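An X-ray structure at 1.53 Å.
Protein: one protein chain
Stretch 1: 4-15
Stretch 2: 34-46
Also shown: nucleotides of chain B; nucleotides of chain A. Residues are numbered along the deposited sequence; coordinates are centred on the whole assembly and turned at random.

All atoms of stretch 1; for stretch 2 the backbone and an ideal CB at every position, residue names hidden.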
# COMPACT_ATOMS: atom_id res chain seq x y z
N GLN C 4 12.21 -0.84 15.18
CA GLN C 4 12.53 0.01 14.03
C GLN C 4 11.26 0.37 13.23
O GLN C 4 10.48 -0.50 12.86
CB GLN C 4 13.51 -0.72 13.11
CG GLN C 4 13.92 0.09 11.91
CD GLN C 4 14.86 -0.68 11.01
OE1 GLN C 4 14.54 -1.78 10.55
NE2 GLN C 4 16.03 -0.10 10.74
N LEU C 5 11.09 1.66 12.97
CA LEU C 5 9.93 2.18 12.21
C LEU C 5 10.12 2.08 10.71
O LEU C 5 11.26 2.06 10.22
CB LEU C 5 9.70 3.64 12.58
CG LEU C 5 9.40 3.89 14.06
CD1 LEU C 5 9.48 5.38 14.32
CD2 LEU C 5 8.01 3.33 14.41
N MET C 6 9.02 2.04 9.95
CA MET C 6 9.13 1.97 8.50
C MET C 6 9.93 3.15 7.97
O MET C 6 10.75 2.99 7.08
CB MET C 6 7.72 1.97 7.84
CG MET C 6 7.77 2.15 6.32
SD MET C 6 6.18 1.82 5.47
CE MET C 6 5.13 2.65 6.57
N GLY C 7 9.69 4.34 8.53
CA GLY C 7 10.39 5.54 8.09
C GLY C 7 11.90 5.41 8.11
O GLY C 7 12.60 5.97 7.26
N GLU C 8 12.40 4.65 9.09
CA GLU C 8 13.83 4.44 9.23
C GLU C 8 14.34 3.55 8.11
O GLU C 8 15.44 3.76 7.58
CB GLU C 8 14.13 3.83 10.61
CG GLU C 8 14.05 4.86 11.74
CD GLU C 8 14.01 4.25 13.14
OE1 GLU C 8 14.38 4.96 14.10
OE2 GLU C 8 13.61 3.08 13.30
N ARG C 9 13.55 2.55 7.73
CA ARG C 9 13.93 1.66 6.64
C ARG C 9 13.89 2.40 5.31
O ARG C 9 14.67 2.11 4.40
CB ARG C 9 13.00 0.45 6.61
CG ARG C 9 13.26 -0.51 7.76
CD ARG C 9 12.43 -1.79 7.65
NE ARG C 9 11.03 -1.59 8.02
CZ ARG C 9 10.57 -1.56 9.26
NH1 ARG C 9 11.40 -1.72 10.30
NH2 ARG C 9 9.27 -1.38 9.48
N ILE C 10 12.98 3.36 5.21
CA ILE C 10 12.87 4.15 3.99
C ILE C 10 14.11 5.02 3.83
O ILE C 10 14.73 5.03 2.75
CB ILE C 10 11.60 5.04 4.03
CG1 ILE C 10 10.35 4.15 3.90
CG2 ILE C 10 11.60 6.04 2.89
CD1 ILE C 10 9.03 4.94 3.99
N ARG C 11 14.49 5.74 4.89
CA ARG C 11 15.64 6.63 4.80
C ARG C 11 16.91 5.83 4.56
O ARG C 11 17.68 6.18 3.68
CB ARG C 11 15.77 7.49 6.07
CG ARG C 11 17.04 8.33 6.13
CD ARG C 11 16.97 9.36 7.24
NE ARG C 11 16.02 10.42 6.91
CZ ARG C 11 15.65 11.40 7.74
NH1 ARG C 11 16.15 11.46 8.97
NH2 ARG C 11 14.77 12.30 7.34
N ALA C 12 17.12 4.75 5.31
CA ALA C 12 18.34 3.97 5.10
C ALA C 12 18.44 3.48 3.66
O ALA C 12 19.51 3.51 3.05
CB ALA C 12 18.40 2.80 6.05
N ARG C 13 17.32 3.03 3.10
CA ARG C 13 17.30 2.52 1.74
C ARG C 13 17.60 3.63 0.74
O ARG C 13 18.30 3.41 -0.27
CB ARG C 13 15.94 1.88 1.47
CG ARG C 13 15.96 0.73 0.51
CD ARG C 13 16.86 -0.37 1.03
NE ARG C 13 16.87 -1.53 0.15
CZ ARG C 13 17.27 -1.51 -1.12
NH1 ARG C 13 17.23 -2.62 -1.84
NH2 ARG C 13 17.70 -0.38 -1.66
N ARG C 14 17.09 4.83 1.00
CA ARG C 14 17.33 5.97 0.12
C ARG C 14 18.83 6.34 0.15
O ARG C 14 19.42 6.59 -0.90
CB ARG C 14 16.50 7.17 0.55
CG ARG C 14 16.73 8.40 -0.33
CD ARG C 14 15.79 9.54 0.00
NE ARG C 14 15.91 10.00 1.39
CZ ARG C 14 16.89 10.77 1.84
NH1 ARG C 14 17.85 11.18 1.01
NH2 ARG C 14 16.89 11.15 3.11
N LYS C 15 19.41 6.39 1.35
CA LYS C 15 20.83 6.71 1.52
C LYS C 15 21.68 5.73 0.71
O LYS C 15 22.69 6.11 0.12
CB LYS C 15 21.25 6.58 2.98
CG LYS C 15 20.44 7.36 3.98
CD LYS C 15 20.63 8.83 3.81
CE LYS C 15 20.69 9.50 5.16
NZ LYS C 15 21.25 10.88 5.06
N UNK C 34 6.61 14.92 1.11
CA UNK C 34 5.99 13.65 1.43
C UNK C 34 7.06 12.63 1.83
O UNK C 34 6.90 11.86 2.76
CB UNK C 34 5.17 13.14 0.24
N UNK C 35 8.18 12.62 1.10
CA UNK C 35 9.24 11.68 1.44
C UNK C 35 9.73 11.97 2.87
O UNK C 35 9.92 11.05 3.68
CB UNK C 35 10.39 11.77 0.44
N UNK C 36 9.91 13.25 3.17
CA UNK C 36 10.35 13.68 4.50
C UNK C 36 9.38 13.24 5.58
O UNK C 36 9.78 12.78 6.65
CB UNK C 36 10.51 15.20 4.54
N UNK C 37 8.09 13.33 5.28
CA UNK C 37 7.08 12.93 6.24
C UNK C 37 7.11 11.42 6.48
O UNK C 37 6.97 10.99 7.62
CB UNK C 37 5.69 13.36 5.76
N UNK C 38 7.28 10.62 5.43
CA UNK C 38 7.34 9.18 5.60
C UNK C 38 8.59 8.79 6.40
O UNK C 38 8.53 7.93 7.28
CB UNK C 38 7.33 8.48 4.24
N UNK C 39 9.71 9.43 6.09
CA UNK C 39 10.96 9.06 6.78
C UNK C 39 10.94 9.36 8.27
O UNK C 39 11.52 8.61 9.06
CB UNK C 39 12.14 9.79 6.14
N UNK C 40 10.27 10.44 8.65
CA UNK C 40 10.18 10.85 10.04
C UNK C 40 8.95 10.25 10.73
O UNK C 40 8.65 10.55 11.89
CB UNK C 40 10.14 12.38 10.13
N UNK C 41 8.25 9.39 10.02
CA UNK C 41 7.06 8.73 10.56
C UNK C 41 5.92 9.72 10.91
O UNK C 41 5.08 9.43 11.78
CB UNK C 41 7.45 7.93 11.81
N UNK C 42 5.89 10.85 10.23
CA UNK C 42 4.84 11.88 10.41
C UNK C 42 3.54 11.33 9.76
O UNK C 42 2.43 11.65 10.19
CB UNK C 42 5.25 13.21 9.79
N UNK C 43 3.72 10.52 8.72
CA UNK C 43 2.62 9.86 8.00
C UNK C 43 3.20 8.58 7.40
O UNK C 43 4.40 8.32 7.50
CB UNK C 43 2.02 10.76 6.92
N UNK C 44 2.34 7.76 6.80
CA UNK C 44 2.75 6.53 6.11
C UNK C 44 2.20 6.64 4.69
O UNK C 44 1.16 7.26 4.45
CB UNK C 44 2.24 5.27 6.82
N UNK C 45 2.91 6.05 3.71
CA UNK C 45 2.43 6.13 2.34
C UNK C 45 1.11 5.40 2.12
O UNK C 45 0.87 4.35 2.73
CB UNK C 45 3.49 5.56 1.39
N UNK C 46 0.30 5.94 1.22
CA UNK C 46 -0.97 5.30 0.91
C UNK C 46 -0.70 4.07 0.02
O UNK C 46 0.45 3.75 -0.26
CB UNK C 46 -1.92 6.28 0.22
P DT B 4 14.31 15.65 7.30
OP1 DT B 4 14.86 14.80 8.37
OP2 DT B 4 13.44 15.02 6.26
O5' DT B 4 13.54 16.85 8.01
C5' DT B 4 14.27 17.72 8.88
C4' DT B 4 13.41 18.86 9.37
O4' DT B 4 13.11 19.77 8.29
C3' DT B 4 12.06 18.48 9.99
O3' DT B 4 11.92 19.30 11.15
C2' DT B 4 11.05 18.88 8.92
C1' DT B 4 11.72 20.08 8.28
N1 DT B 4 11.36 20.38 6.89
C2 DT B 4 10.97 21.67 6.57
O2 DT B 4 10.77 22.54 7.40
N3 DT B 4 10.82 21.90 5.23
C4 DT B 4 10.98 21.00 4.20
O4 DT B 4 10.86 21.36 3.05
C5 DT B 4 11.30 19.65 4.61
C7 DT B 4 11.43 18.59 3.56
C6 DT B 4 11.47 19.40 5.92
P DC A 13 0.61 9.80 1.19
OP1 DC A 13 0.88 8.58 0.43
OP2 DC A 13 1.67 10.43 2.00
O5' DC A 13 0.19 10.86 0.09
C5' DC A 13 0.97 12.02 -0.14
C4' DC A 13 0.05 13.16 -0.51
O4' DC A 13 -0.68 13.54 0.70
C3' DC A 13 0.84 14.41 -0.90
O3' DC A 13 0.96 14.57 -2.30
C2' DC A 13 0.08 15.57 -0.28
C1' DC A 13 -0.88 14.95 0.72
N1 DC A 13 -0.57 15.45 2.08
C2 DC A 13 -1.15 16.66 2.49
O2 DC A 13 -1.80 17.29 1.67
N3 DC A 13 -0.95 17.11 3.74
C4 DC A 13 -0.17 16.43 4.59
N4 DC A 13 -0.03 16.90 5.84
C5 DC A 13 0.48 15.22 4.19
C6 DC A 13 0.24 14.76 2.94
P DT A 12 -1.42 7.92 7.28
OP1 DT A 12 -1.43 6.52 6.84
OP2 DT A 12 -0.36 8.41 8.18
O5' DT A 12 -1.52 8.89 6.02
C5' DT A 12 -2.35 8.52 4.93
C4' DT A 12 -2.30 9.57 3.85
O4' DT A 12 -2.90 10.81 4.32
C3' DT A 12 -0.88 9.92 3.38
O3' DT A 12 -0.79 9.64 1.98
C2' DT A 12 -0.73 11.39 3.72
C1' DT A 12 -2.17 11.90 3.79
N1 DT A 12 -2.40 13.05 4.68
C2 DT A 12 -3.06 14.14 4.15
O2 DT A 12 -3.39 14.22 2.99
N3 DT A 12 -3.31 15.14 5.04
C4 DT A 12 -3.01 15.18 6.36
O4 DT A 12 -3.41 16.13 7.05
C5 DT A 12 -2.27 14.04 6.85
C7 DT A 12 -1.81 14.03 8.28
C6 DT A 12 -2.01 13.03 6.00

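Position 34 has its CB far from stretch 1, so this contact sets no rule; it is A34. At position 35 the bond points sideways, and the shaft of R14 lies within range of a longer side chain. A branched aliphatic would suit, though other apolar residues could reach as well. I35 brings its CG2 to 4.5 Å from R14 NE.

Position 36 points away from stretch 1; the phosphate of DT4 lies beside it, where a small donor or a basic group would serve. It is S36: its OG donates to DT4 OP2 at 2.8 Å. Position 37 is out of reach and turns to the DNA of chain A, which favours a polar chain; Q37 brings OE1 to 3.5 Å from DC13 C5.

At position 38 the ideal CB lies 3.9 Å from I10 CD1, yet the bond runs sideways, with a phosphate of DC13 beyond. An apolar base with a donor at its end would satisfy both neighbours. W38 does both: its CB packs 3.9 Å from I10 CD1, while NE1 donates to DC13 OP2 at 2.8 Å.

Position 39 is the most constrained. The CA of position 39 stands 3.8 Å from the CA of G7, a closeness that depends on glycine, since a CB on G7 would clash with the backbone oxygens of 38 and 39. Nearby, R11 and R14 present two guanidinium groups, calling for an acidic side chain long enough to meet both. E39 fits among G7, I10, R11 and R14 as a knob in a hole. R11 NE donates to E39 OE1 at 3.0 Å and R14 NE to E39 OE2 at 2.7 Å, each within a salt bridge; R14 NH2 also reaches E39 OE1 at 3.0 Å. The carboxylate thus ties together two arginines one helical turn apart, and R11 NH2 goes on to DT4 OP1 at 2.7 Å.

Position 40 points away, beside the DT4 backbone, so many long polar chains are possible. R40 lays its guanidinium face against the DT4 sugar and forms a salt bridge with position 42.

Position 41 has phi 63°, the positive value of a Schellman motif. Glycine or asparagine would be usual, but the CB faces L5 and G7, leaving room for a small polar group. S41 takes it, with OG 3.5 Å from L5 CD1; a water bridges OG to G7 N.

Position 42 is out of reach and permissive; E42 answers the charge of R40. Position 43, also remote, is extended, which suits a beta-branched residue such as T43.

At position 44 the ideal CB is 3.9 Å from M6 CE, so a chain with methylene groups fits; E44 offers CG at 3.5 Å from M6 CE. Position 45, at phi -66°, allows proline, and P45 CD packs 3.9 Å from M6 CE. Position 46, out of reach, directly precedes a helix, so Asn, Asp, Ser or Thr would suit as a cap; N46 caps a backbone N just past the stretch.

Stretch 2 34-46: AISQWERSETEPN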
# COMPACT_ATOMS: atom_id res chain seq x y z
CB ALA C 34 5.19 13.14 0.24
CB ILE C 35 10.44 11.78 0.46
CG1 ILE C 35 9.99 11.47 -0.96
CG2 ILE C 35 11.55 10.80 0.90
CD1 ILE C 35 9.36 10.11 -1.14
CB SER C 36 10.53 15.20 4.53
OG SER C 36 10.74 15.66 5.86
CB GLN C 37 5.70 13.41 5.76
CG GLN C 37 5.56 14.90 5.70
CD GLN C 37 4.34 15.33 4.89
OE1 GLN C 37 3.88 14.61 4.00
NE2 GLN C 37 3.83 16.52 5.18
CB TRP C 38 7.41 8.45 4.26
CG TRP C 38 6.21 8.70 3.40
CD1 TRP C 38 4.99 9.18 3.80
CD2 TRP C 38 6.14 8.51 1.99
NE1 TRP C 38 4.15 9.31 2.71
CE2 TRP C 38 4.83 8.91 1.58
CE3 TRP C 38 7.04 8.04 1.04
CZ2 TRP C 38 4.42 8.85 0.25
CZ3 TRP C 38 6.63 7.99 -0.30
CH2 TRP C 38 5.33 8.40 -0.68
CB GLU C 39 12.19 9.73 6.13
CG GLU C 39 12.32 9.35 4.68
CD GLU C 39 13.65 9.73 4.05
OE1 GLU C 39 14.30 10.67 4.52
OE2 GLU C 39 14.01 9.07 3.05
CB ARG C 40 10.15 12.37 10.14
CG ARG C 40 11.47 13.04 9.77
CD ARG C 40 11.38 14.53 9.83
NE ARG C 40 10.54 15.04 8.77
CZ ARG C 40 9.26 15.36 8.92
NH1 ARG C 40 8.68 15.25 10.11
NH2 ARG C 40 8.55 15.75 7.87
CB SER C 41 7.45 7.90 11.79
OG SER C 41 8.21 6.77 11.38
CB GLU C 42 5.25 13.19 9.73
CG GLU C 42 4.29 14.37 9.94
CD GLU C 42 4.75 15.68 9.28
OE1 GLU C 42 3.87 16.45 8.84
OE2 GLU C 42 5.98 15.97 9.22
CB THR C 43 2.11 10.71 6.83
OG1 THR C 43 3.20 10.98 5.93
CG2 THR C 43 1.53 12.03 7.33
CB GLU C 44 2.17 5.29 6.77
CG GLU C 44 2.89 4.94 8.05
CD GLU C 44 2.41 3.65 8.70
OE1 GLU C 44 1.66 2.86 8.08
OE2 GLU C 44 2.81 3.42 9.86
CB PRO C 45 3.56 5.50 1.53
CG PRO C 45 4.21 4.55 2.51
CD PRO C 45 4.15 5.26 3.83
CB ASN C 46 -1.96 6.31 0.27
CG ASN C 46 -1.57 6.75 -1.12
OD1 ASN C 46 -0.80 6.08 -1.81
ND2 ASN C 46 -2.11 7.88 -1.55
O HOH W 1 7.07 4.99 9.65
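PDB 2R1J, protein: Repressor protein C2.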